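Piwi domain-containing protein (Vanderwaltozyma polyspora, PDB 5THE) is a budding-yeast Argonaute, seen here as its C-terminal lobe, and probably binds guide RNA to select target RNAs for cleavage. Local coordinates at residues M340-G345 and T384-V389; F435-Q440 and C452-L457. All coordinates share one frame; numbering follows the deposited sequence.

In the fold
Contacts 1 and 2 lie side by side within the Piwi domain, their centres about 9 Å apart, and meet where strands 383-389 and 452-459 run as antiparallel neighbours: Ala-387 N lies 2.7 Å from Trp-455 O, a probable hydrogen bond. Contact 1 pairs parallel strands about 14 Å from the centre of the chain; contact 2 pairs the antiparallel strands of a hairpin, about 19 Å from it. Both are buried; partly exposed are Gly-345 in contact 1, His-453 and Trp-455 in contact 2. Aliphatic, sulfur, phenyl and phenol packing dominates contact 1, with charge toward the C-terminal end of 340-345, whereas contact 2 is rich in aromatic rings, with one face-to-face stack and a histidine-carboxylate bond.

Contact 1 (M340-G345 and T384-V389); sequences MYFRDG and TCIATV
Phe-342 and Ile-386 run alongside each other off the same sheet face, with ring atom CE1 of Phe-342 3.9 Å from CD1 of Ile-386. The CG of Phe-342 stands anti to its carbonyl carbon (chi1 -77°), and its ring leans toward the neighbouring strand, where CG2 of Thr-388 reaches the ring edge. On the same face Met-340 runs alongside Thr-384, its SD 4.0 Å from Thr-384 CB, while helix 465-475 packs against Met-340, Phe-342 and Ile-386. The opposite face carries Tyr-341 and Cys-385: SG approaches ring atom CD2 at 3.7 Å, an oblique sulfur-aromatic contact, and the tyrosine OH bonds to Glu-358.

Toward the C-terminal ends of the two segments Asp-344 and Thr-388 cross at about a right angle. Thr-388 OG1 donates to Asp-344 OD2 (3.1 Å) from above the carboxylate plane, and Asp-344 OD1 forms a salt bridge with Lys-390. The guanidinium of Arg-343 leads away from strand 384-389. Its NH1 donates to Asp-344 O (2.7 Å) and Gly-345 O (3.0 Å), both close to the guanidinium plane, while NH2 reaches Glu-358 and the carbonyl of Glu-311. An alanine here would probably cost Glu-358 this salt bridge, leaving it the Tyr-341 hydroxyl, and leave the carbonyls of Glu-311, Asp-344 and Gly-345 without their guanidinium donors.

Four backbone bonds fix the register, from Tyr-341 N to Thr-384 O (2.7 Å) through Thr-388 N to Arg-343 O (3.0 Å). With helix 351-373 linking the strands and covering Cys-385 and Ala-387, this is the beta-alpha-beta crossover of the RNase H-like Piwi fold.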
ATOM      1  N   MET A 340      13.561   4.009  -7.733  1.00 25.35           N
ATOM      2  CA  MET A 340      13.709   3.030  -6.659  1.00 27.45           C
ATOM      3  C   MET A 340      12.612   1.989  -6.825  1.00 25.22           C
ATOM      4  O   MET A 340      11.427   2.325  -6.746  1.00 24.96           O
ATOM      5  CB  MET A 340      13.607   3.716  -5.298  1.00 37.44           C
ATOM      6  CG  MET A 340      13.778   2.812  -4.104  1.00 56.89           C
ATOM      7  SD  MET A 340      15.466   2.866  -3.488  1.00 69.21           S
ATOM      8  CE  MET A 340      15.699   4.643  -3.339  1.00 67.65           C
ATOM      9  N   TYR A 341      13.005   0.731  -7.047  1.00 20.92           N
ATOM     10  CA  TYR A 341      12.088  -0.336  -7.445  1.00 23.59           C
ATOM     11  C   TYR A 341      12.014  -1.405  -6.353  1.00 25.22           C
ATOM     12  O   TYR A 341      12.940  -2.208  -6.186  1.00 24.32           O
ATOM     13  CB  TYR A 341      12.542  -0.924  -8.777  1.00 27.25           C
ATOM     14  CG  TYR A 341      11.744  -2.112  -9.245  1.00 26.08           C
ATOM     15  CD1 TYR A 341      10.362  -2.041  -9.357  1.00 25.97           C
ATOM     16  CD2 TYR A 341      12.375  -3.303  -9.594  1.00 25.97           C
ATOM     17  CE1 TYR A 341       9.620  -3.141  -9.793  1.00 30.96           C
ATOM     18  CE2 TYR A 341      11.652  -4.402 -10.032  1.00 25.62           C
ATOM     19  CZ  TYR A 341      10.276  -4.312 -10.139  1.00 32.12           C
ATOM     20  OH  TYR A 341       9.548  -5.393 -10.585  1.00 29.68           O
ATOM     21  N   PHE A 342      10.912  -1.416  -5.605  1.00 22.47           N
ATOM     22  CA  PHE A 342      10.719  -2.403  -4.544  1.00 26.03           C
ATOM     23  C   PHE A 342       9.963  -3.588  -5.113  1.00 23.16           C
ATOM     24  O   PHE A 342       8.858  -3.427  -5.629  1.00 26.94           O
ATOM     25  CB  PHE A 342       9.947  -1.831  -3.360  1.00 21.30           C
ATOM     26  CG  PHE A 342      10.770  -0.960  -2.479  1.00 23.05           C
ATOM     27  CD1 PHE A 342      11.476  -1.499  -1.410  1.00 23.29           C
ATOM     28  CD2 PHE A 342      10.841   0.395  -2.714  1.00 23.27           C
ATOM     29  CE1 PHE A 342      12.239  -0.691  -0.589  1.00 24.91           C
ATOM     30  CE2 PHE A 342      11.607   1.212  -1.886  1.00 31.54           C
ATOM     31  CZ  PHE A 342      12.308   0.658  -0.829  1.00 28.66           C
ATOM     32  N   ARG A 343      10.551  -4.773  -5.013  1.00 21.73           N
ATOM     33  CA  ARG A 343       9.961  -5.965  -5.606  1.00 26.19           C
ATOM     34  C   ARG A 343       9.540  -6.926  -4.500  1.00 25.95           C
ATOM     35  O   ARG A 343      10.379  -7.391  -3.723  1.00 27.00           O
ATOM     36  CB  ARG A 343      10.943  -6.642  -6.557  1.00 27.74           C
ATOM     37  CG  ARG A 343      10.440  -7.966  -7.074  1.00 30.76           C
ATOM     38  CD  ARG A 343       9.152  -7.831  -7.853  1.00 27.71           C
ATOM     39  NE  ARG A 343       9.145  -8.840  -8.900  1.00 34.79           N
ATOM     40  CZ  ARG A 343       8.606 -10.041  -8.753  1.00 33.24           C
ATOM     41  NH1 ARG A 343       8.002 -10.348  -7.614  1.00 29.90           N
ATOM     42  NH2 ARG A 343       8.658 -10.923  -9.741  1.00 28.34           N
ATOM     43  N   ASP A 344       8.246  -7.228  -4.439  1.00 24.87           N
ATOM     44  CA  ASP A 344       7.708  -8.151  -3.447  1.00 22.30           C
ATOM     45  C   ASP A 344       7.215  -9.414  -4.139  1.00 28.29           C
ATOM     46  O   ASP A 344       6.941  -9.429  -5.343  1.00 29.75           O
ATOM     47  CB  ASP A 344       6.556  -7.511  -2.657  1.00 20.94           C
ATOM     48  CG  ASP A 344       6.191  -8.304  -1.431  1.00 30.97           C
ATOM     49  OD1 ASP A 344       5.008  -8.348  -1.051  1.00 28.42           O
ATOM     50  OD2 ASP A 344       7.111  -8.900  -0.838  1.00 29.33           O
ATOM     51  N   GLY A 345       7.056 -10.470  -3.355  1.00 34.92           N
ATOM     52  CA  GLY A 345       6.463 -11.674  -3.887  1.00 38.45           C
ATOM     53  C   GLY A 345       7.466 -12.389  -4.759  1.00 42.13           C
ATOM     54  O   GLY A 345       7.179 -12.683  -5.929  1.00 39.61           O
ATOM     55  N   THR A 384      17.616   1.661  -8.620  1.00 25.11           N
ATOM     56  CA  THR A 384      17.961   0.795  -7.499  1.00 21.40           C
ATOM     57  C   THR A 384      16.818  -0.195  -7.342  1.00 25.12           C
ATOM     58  O   THR A 384      15.649   0.207  -7.340  1.00 24.69           O
ATOM     59  CB  THR A 384      18.169   1.582  -6.198  1.00 24.44           C
ATOM     60  OG1 THR A 384      19.279   2.481  -6.334  1.00 23.80           O
ATOM     61  CG2 THR A 384      18.448   0.608  -5.030  1.00 22.78           C
ATOM     62  N   CYS A 385      17.140  -1.476  -7.217  1.00 21.56           N
ATOM     63  CA  CYS A 385      16.128  -2.498  -6.972  1.00 19.81           C
ATOM     64  C   CYS A 385      16.302  -3.112  -5.581  1.00 23.84           C
ATOM     65  O   CYS A 385      17.403  -3.535  -5.204  1.00 25.60           O
ATOM     66  CB  CYS A 385      16.181  -3.588  -8.047  1.00 22.28           C
ATOM     67  SG  CYS A 385      15.110  -4.989  -7.679  1.00 28.34           S
ATOM     68  N   ILE A 386      15.208  -3.178  -4.825  1.00 23.10           N
ATOM     69  CA  ILE A 386      15.213  -3.818  -3.517  1.00 22.35           C
ATOM     70  C   ILE A 386      14.108  -4.859  -3.468  1.00 20.63           C
ATOM     71  O   ILE A 386      12.939  -4.550  -3.725  1.00 23.54           O
ATOM     72  CB  ILE A 386      15.040  -2.810  -2.368  1.00 23.24           C
ATOM     73  CG1 ILE A 386      16.193  -1.805  -2.383  1.00 25.42           C
ATOM     74  CG2 ILE A 386      14.971  -3.562  -1.023  1.00 20.42           C
ATOM     75  CD1 ILE A 386      16.116  -0.778  -1.266  1.00 30.99           C
ATOM     76  N   ALA A 387      14.472  -6.086  -3.124  1.00 24.42           N
ATOM     77  CA  ALA A 387      13.498  -7.151  -2.971  1.00 22.69           C
ATOM     78  C   ALA A 387      13.184  -7.338  -1.493  1.00 22.59           C
ATOM     79  O   ALA A 387      14.070  -7.242  -0.640  1.00 26.34           O
ATOM     80  CB  ALA A 387      14.016  -8.455  -3.587  1.00 22.54           C
ATOM     81  N   THR A 388      11.920  -7.607  -1.201  1.00 23.46           N
ATOM     82  CA  THR A 388      11.450  -7.837   0.155  1.00 27.63           C
ATOM     83  C   THR A 388      10.867  -9.235   0.278  1.00 26.89           C
ATOM     84  O   THR A 388      10.126  -9.694  -0.602  1.00 23.04           O
ATOM     85  CB  THR A 388      10.388  -6.798   0.555  1.00 34.37           C
ATOM     86  OG1 THR A 388       9.311  -6.824  -0.391  1.00 29.59           O
ATOM     87  CG2 THR A 388      11.007  -5.390   0.576  1.00 32.10           C
ATOM     88  N   VAL A 389      11.212  -9.914   1.369  1.00 24.25           N
ATOM     89  CA  VAL A 389      10.587 -11.179   1.747  1.00 31.41           C
ATOM     90  C   VAL A 389      10.071 -10.982   3.165  1.00 35.13           C
ATOM     91  O   VAL A 389      10.865 -10.881   4.112  1.00 28.96           O
ATOM     92  CB  VAL A 389      11.564 -12.364   1.669  1.00 34.97           C
ATOM     93  CG1 VAL A 389      10.919 -13.640   2.202  1.00 31.58           C
ATOM     94  CG2 VAL A 389      12.060 -12.562   0.234  1.00 29.31           C
TER

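Contact 2 (F435-Q440 and C452-L457); sequences FDFFIQ and CHYWCL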
ATOM      1  N   PHE A 435      23.817  -8.242  -0.629  1.00 25.18           N
ATOM      2  CA  PHE A 435      23.488  -6.976   0.016  1.00 27.99           C
ATOM      3  C   PHE A 435      22.106  -7.112   0.656  1.00 23.51           C
ATOM      4  O   PHE A 435      21.103  -6.620   0.146  1.00 28.84           O
ATOM      5  CB  PHE A 435      23.548  -5.852  -1.036  1.00 29.51           C
ATOM      6  CG  PHE A 435      23.606  -4.454  -0.464  1.00 31.39           C
ATOM      7  CD1 PHE A 435      23.461  -4.225   0.890  1.00 34.69           C
ATOM      8  CD2 PHE A 435      23.811  -3.365  -1.303  1.00 33.33           C
ATOM      9  CE1 PHE A 435      23.509  -2.942   1.394  1.00 36.98           C
ATOM     10  CE2 PHE A 435      23.868  -2.078  -0.801  1.00 32.38           C
ATOM     11  CZ  PHE A 435      23.713  -1.868   0.545  1.00 35.64           C
ATOM     12  N   ASP A 436      22.052  -7.798   1.797  1.00 27.86           N
ATOM     13  CA  ASP A 436      20.777  -8.007   2.466  1.00 27.16           C
ATOM     14  C   ASP A 436      20.821  -7.517   3.912  1.00 26.65           C
ATOM     15  O   ASP A 436      21.885  -7.327   4.514  1.00 20.09           O
ATOM     16  CB  ASP A 436      20.333  -9.483   2.396  1.00 20.97           C
ATOM     17  CG  ASP A 436      21.171 -10.401   3.285  1.00 29.79           C
ATOM     18  OD1 ASP A 436      22.408 -10.263   3.314  1.00 27.32           O
ATOM     19  OD2 ASP A 436      20.582 -11.277   3.950  1.00 30.13           O
ATOM     20  N   PHE A 437      19.630  -7.264   4.447  1.00 25.06           N
ATOM     21  CA  PHE A 437      19.490  -6.815   5.825  1.00 24.14           C
ATOM     22  C   PHE A 437      18.060  -7.086   6.260  1.00 22.73           C
ATOM     23  O   PHE A 437      17.153  -7.208   5.434  1.00 22.67           O
ATOM     24  CB  PHE A 437      19.861  -5.332   5.996  1.00 20.23           C
ATOM     25  CG  PHE A 437      19.180  -4.408   5.033  1.00 22.53           C
ATOM     26  CD1 PHE A 437      17.907  -3.928   5.292  1.00 21.47           C
ATOM     27  CD2 PHE A 437      19.823  -4.003   3.875  1.00 23.23           C
ATOM     28  CE1 PHE A 437      17.281  -3.074   4.411  1.00 22.30           C
ATOM     29  CE2 PHE A 437      19.201  -3.142   2.978  1.00 27.15           C
ATOM     30  CZ  PHE A 437      17.924  -2.679   3.246  1.00 25.50           C
ATOM     31  N   PHE A 438      17.881  -7.231   7.566  1.00 22.63           N
ATOM     32  CA  PHE A 438      16.560  -7.348   8.164  1.00 23.22           C
ATOM     33  C   PHE A 438      16.206  -6.028   8.822  1.00 23.39           C
ATOM     34  O   PHE A 438      17.067  -5.380   9.426  1.00 19.35           O
ATOM     35  CB  PHE A 438      16.506  -8.442   9.235  1.00 22.37           C
ATOM     36  CG  PHE A 438      16.684  -9.836   8.718  1.00 22.44           C
ATOM     37  CD1 PHE A 438      17.951 -10.360   8.517  1.00 20.89           C
ATOM     38  CD2 PHE A 438      15.576 -10.648   8.496  1.00 23.99           C
ATOM     39  CE1 PHE A 438      18.121 -11.652   8.071  1.00 24.51           C
ATOM     40  CE2 PHE A 438      15.735 -11.955   8.054  1.00 26.78           C
ATOM     41  CZ  PHE A 438      17.005 -12.459   7.843  1.00 25.31           C
ATOM     42  N   ILE A 439      14.938  -5.639   8.729  1.00 21.00           N
ATOM     43  CA  ILE A 439      14.417  -4.561   9.567  1.00 26.50           C
ATOM     44  C   ILE A 439      13.069  -5.008  10.109  1.00 25.92           C
ATOM     45  O   ILE A 439      12.217  -5.490   9.361  1.00 20.68           O
ATOM     46  CB  ILE A 439      14.271  -3.216   8.829  1.00 22.66           C
ATOM     47  CG1 ILE A 439      15.574  -2.796   8.149  1.00 26.14           C
ATOM     48  CG2 ILE A 439      13.878  -2.141   9.811  1.00 20.94           C
ATOM     49  CD1 ILE A 439      15.474  -1.469   7.349  1.00 19.36           C
ATOM     50  N   GLN A 440      12.888  -4.879  11.407  1.00 23.39           N
ATOM     51  CA  GLN A 440      11.583  -5.075  12.023  1.00 26.74           C
ATOM     52  C   GLN A 440      11.089  -3.667  12.304  1.00 24.48           C
ATOM     53  O   GLN A 440      11.490  -3.048  13.282  1.00 25.40           O
ATOM     54  CB  GLN A 440      11.684  -5.938  13.278  1.00 22.40           C
ATOM     55  CG  GLN A 440      10.365  -6.285  13.912  1.00 24.07           C
ATOM     56  CD  GLN A 440      10.490  -7.500  14.814  1.00 28.91           C
ATOM     57  OE1 GLN A 440      11.304  -8.392  14.551  1.00 30.95           O
ATOM     58  NE2 GLN A 440       9.708  -7.532  15.889  1.00 27.25           N
ATOM     59  N   CYS A 452      11.173  -7.934   8.301  1.00 23.97           N
ATOM     60  CA  CYS A 452      11.219  -7.994   6.849  1.00 20.43           C
ATOM     61  C   CYS A 452      12.656  -8.243   6.414  1.00 21.84           C
ATOM     62  O   CYS A 452      13.596  -7.651   6.961  1.00 17.58           O
ATOM     63  CB  CYS A 452      10.698  -6.709   6.210  1.00 21.25           C
ATOM     64  SG  CYS A 452      10.620  -6.811   4.394  1.00 26.83           S
ATOM     65  N   HIS A 453      12.823  -9.157   5.464  1.00 23.90           N
ATOM     66  CA  HIS A 453      14.128  -9.459   4.881  1.00 25.07           C
ATOM     67  C   HIS A 453      14.252  -8.728   3.544  1.00 23.23           C
ATOM     68  O   HIS A 453      13.458  -8.962   2.626  1.00 24.23           O
ATOM     69  CB  HIS A 453      14.306 -10.974   4.705  1.00 24.43           C
ATOM     70  CG  HIS A 453      15.739 -11.395   4.562  1.00 22.60           C
ATOM     71  ND1 HIS A 453      16.131 -12.714   4.516  1.00 23.11           N
ATOM     72  CD2 HIS A 453      16.874 -10.660   4.451  1.00 25.75           C
ATOM     73  CE1 HIS A 453      17.447 -12.777   4.386  1.00 27.11           C
ATOM     74  NE2 HIS A 453      17.921 -11.545   4.341  1.00 30.56           N
ATOM     75  N   TYR A 454      15.231  -7.828   3.450  1.00 21.66           N
ATOM     76  CA  TYR A 454      15.441  -6.991   2.284  1.00 21.91           C
ATOM     77  C   TYR A 454      16.705  -7.421   1.560  1.00 24.63           C
ATOM     78  O   TYR A 454      17.707  -7.766   2.195  1.00 22.71           O
ATOM     79  CB  TYR A 454      15.614  -5.520   2.658  1.00 19.31           C
ATOM     80  CG  TYR A 454      14.470  -4.842   3.351  1.00 22.00           C
ATOM     81  CD1 TYR A 454      14.319  -4.922   4.734  1.00 25.41           C
ATOM     82  CD2 TYR A 454      13.571  -4.062   2.632  1.00 22.23           C
ATOM     83  CE1 TYR A 454      13.279  -4.263   5.373  1.00 25.99           C
ATOM     84  CE2 TYR A 454      12.529  -3.406   3.257  1.00 25.33           C
ATOM     85  CZ  TYR A 454      12.390  -3.497   4.628  1.00 28.77           C
ATOM     86  OH  TYR A 454      11.346  -2.829   5.257  1.00 29.80           O
ATOM     87  N   TRP A 455      16.676  -7.334   0.238  1.00 20.48           N
ATOM     88  CA  TRP A 455      17.877  -7.487  -0.566  1.00 24.68           C
ATOM     89  C   TRP A 455      17.968  -6.327  -1.544  1.00 25.40           C
ATOM     90  O   TRP A 455      17.021  -6.070  -2.285  1.00 23.51           O
ATOM     91  CB  TRP A 455      17.869  -8.810  -1.331  1.00 25.91           C
ATOM     92  CG  TRP A 455      17.624 -10.028  -0.474  1.00 33.46           C
ATOM     93  CD1 TRP A 455      16.455 -10.375   0.176  1.00 40.55           C
ATOM     94  CD2 TRP A 455      18.547 -11.077  -0.213  1.00 34.84           C
ATOM     95  NE1 TRP A 455      16.612 -11.573   0.835  1.00 37.87           N
ATOM     96  CE2 TRP A 455      17.887 -12.029   0.607  1.00 34.09           C
ATOM     97  CE3 TRP A 455      19.870 -11.313  -0.594  1.00 32.08           C
ATOM     98  CZ2 TRP A 455      18.513 -13.187   1.058  1.00 47.07           C
ATOM     99  CZ3 TRP A 455      20.492 -12.472  -0.143  1.00 46.31           C
ATOM    100  CH2 TRP A 455      19.811 -13.395   0.675  1.00 52.19           C
ATOM    101  N   CYS A 456      19.101  -5.634  -1.557  1.00 24.14           N
ATOM    102  CA  CYS A 456      19.399  -4.771  -2.689  1.00 24.31           C
ATOM    103  C   CYS A 456      19.943  -5.662  -3.805  1.00 27.48           C
ATOM    104  O   CYS A 456      21.047  -6.205  -3.690  1.00 27.31           O
ATOM    105  CB  CYS A 456      20.397  -3.682  -2.318  1.00 23.76           C
ATOM    106  SG  CYS A 456      20.768  -2.609  -3.752  1.00 27.52           S
ATOM    107  N   LEU A 457      19.160  -5.832  -4.870  1.00 24.00           N
ATOM    108  CA  LEU A 457      19.540  -6.686  -5.987  1.00 27.97           C
ATOM    109  C   LEU A 457      20.261  -5.923  -7.089  1.00 29.90           C
ATOM    110  O   LEU A 457      20.967  -6.536  -7.902  1.00 24.51           O
ATOM    111  CB  LEU A 457      18.297  -7.353  -6.582  1.00 26.50           C
ATOM    112  CG  LEU A 457      17.411  -8.214  -5.667  1.00 27.65           C
ATOM    113  CD1 LEU A 457      16.286  -8.874  -6.468  1.00 25.18           C
ATOM    114  CD2 LEU A 457      18.239  -9.264  -4.967  1.00 19.89           C
TER
HETATM  115  O   HOH W   1      22.459  -8.469  -3.328  1.00 29.37           O
HETATM  116  O   HOH W   2      10.921  -3.424   7.847  1.00 31.50           O
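CG of Asp-436 sits between its backbone N and carbonyl carbon (chi1 71°), and CG of His-453 is anti to its backbone N; from these positions the carboxylate and the imidazole meet on the same sheet face. His-453 NE2 donates to Asp-436 OD2 at 2.7 Å, with an N-H...O angle of 166°. The oxygen uses its anti lone pair and lies in the imidazole plane, although carboxylate and ring planes are 42° apart. OD1 of the same aspartate pairs with Arg-8 and accepts from Ser-431 N, so both oxygens are engaged and the carboxylate's rotation is restrained.

The imidazole is sandwiched. Phe-438 stacks face to face on one side, centroids 3.9 Å apart, with its CZ over the centre of the imidazole; Trp-455 NE1 lies over the opposite face. Asp-436 CB in turn makes a CH-pi contact with the six-membered ring of Trp-455, 3.7 Å from its centroid, and Phe-351 meets Trp-455 edge-to-face.

These strands form a beta hairpin of the Piwi domain, with strand 383-389 continuing the sheet beyond 452-459. Paired backbone bonds join Phe-437 to Tyr-454, with Tyr-454 N to Phe-437 O at 2.8 Å, and Ile-439 to Cys-452.

On the other sheet face, the ring planes of Phe-437 and Tyr-454 are tilted only slightly but are displaced until they hardly overlap. Tyr-454 CB instead comes over the Phe-437 ring in a CH-pi contact, offset toward the rim and 3.4 Å from CE1. Ile-439 crosses Tyr-454 at about a right angle, its CB 3.7 Å from Tyr-454 CE1. Further along, Phe-435 CD2 packs on Cys-456 CB at 3.6 Å, and a water bridges Phe-435 N to Cys-456 O.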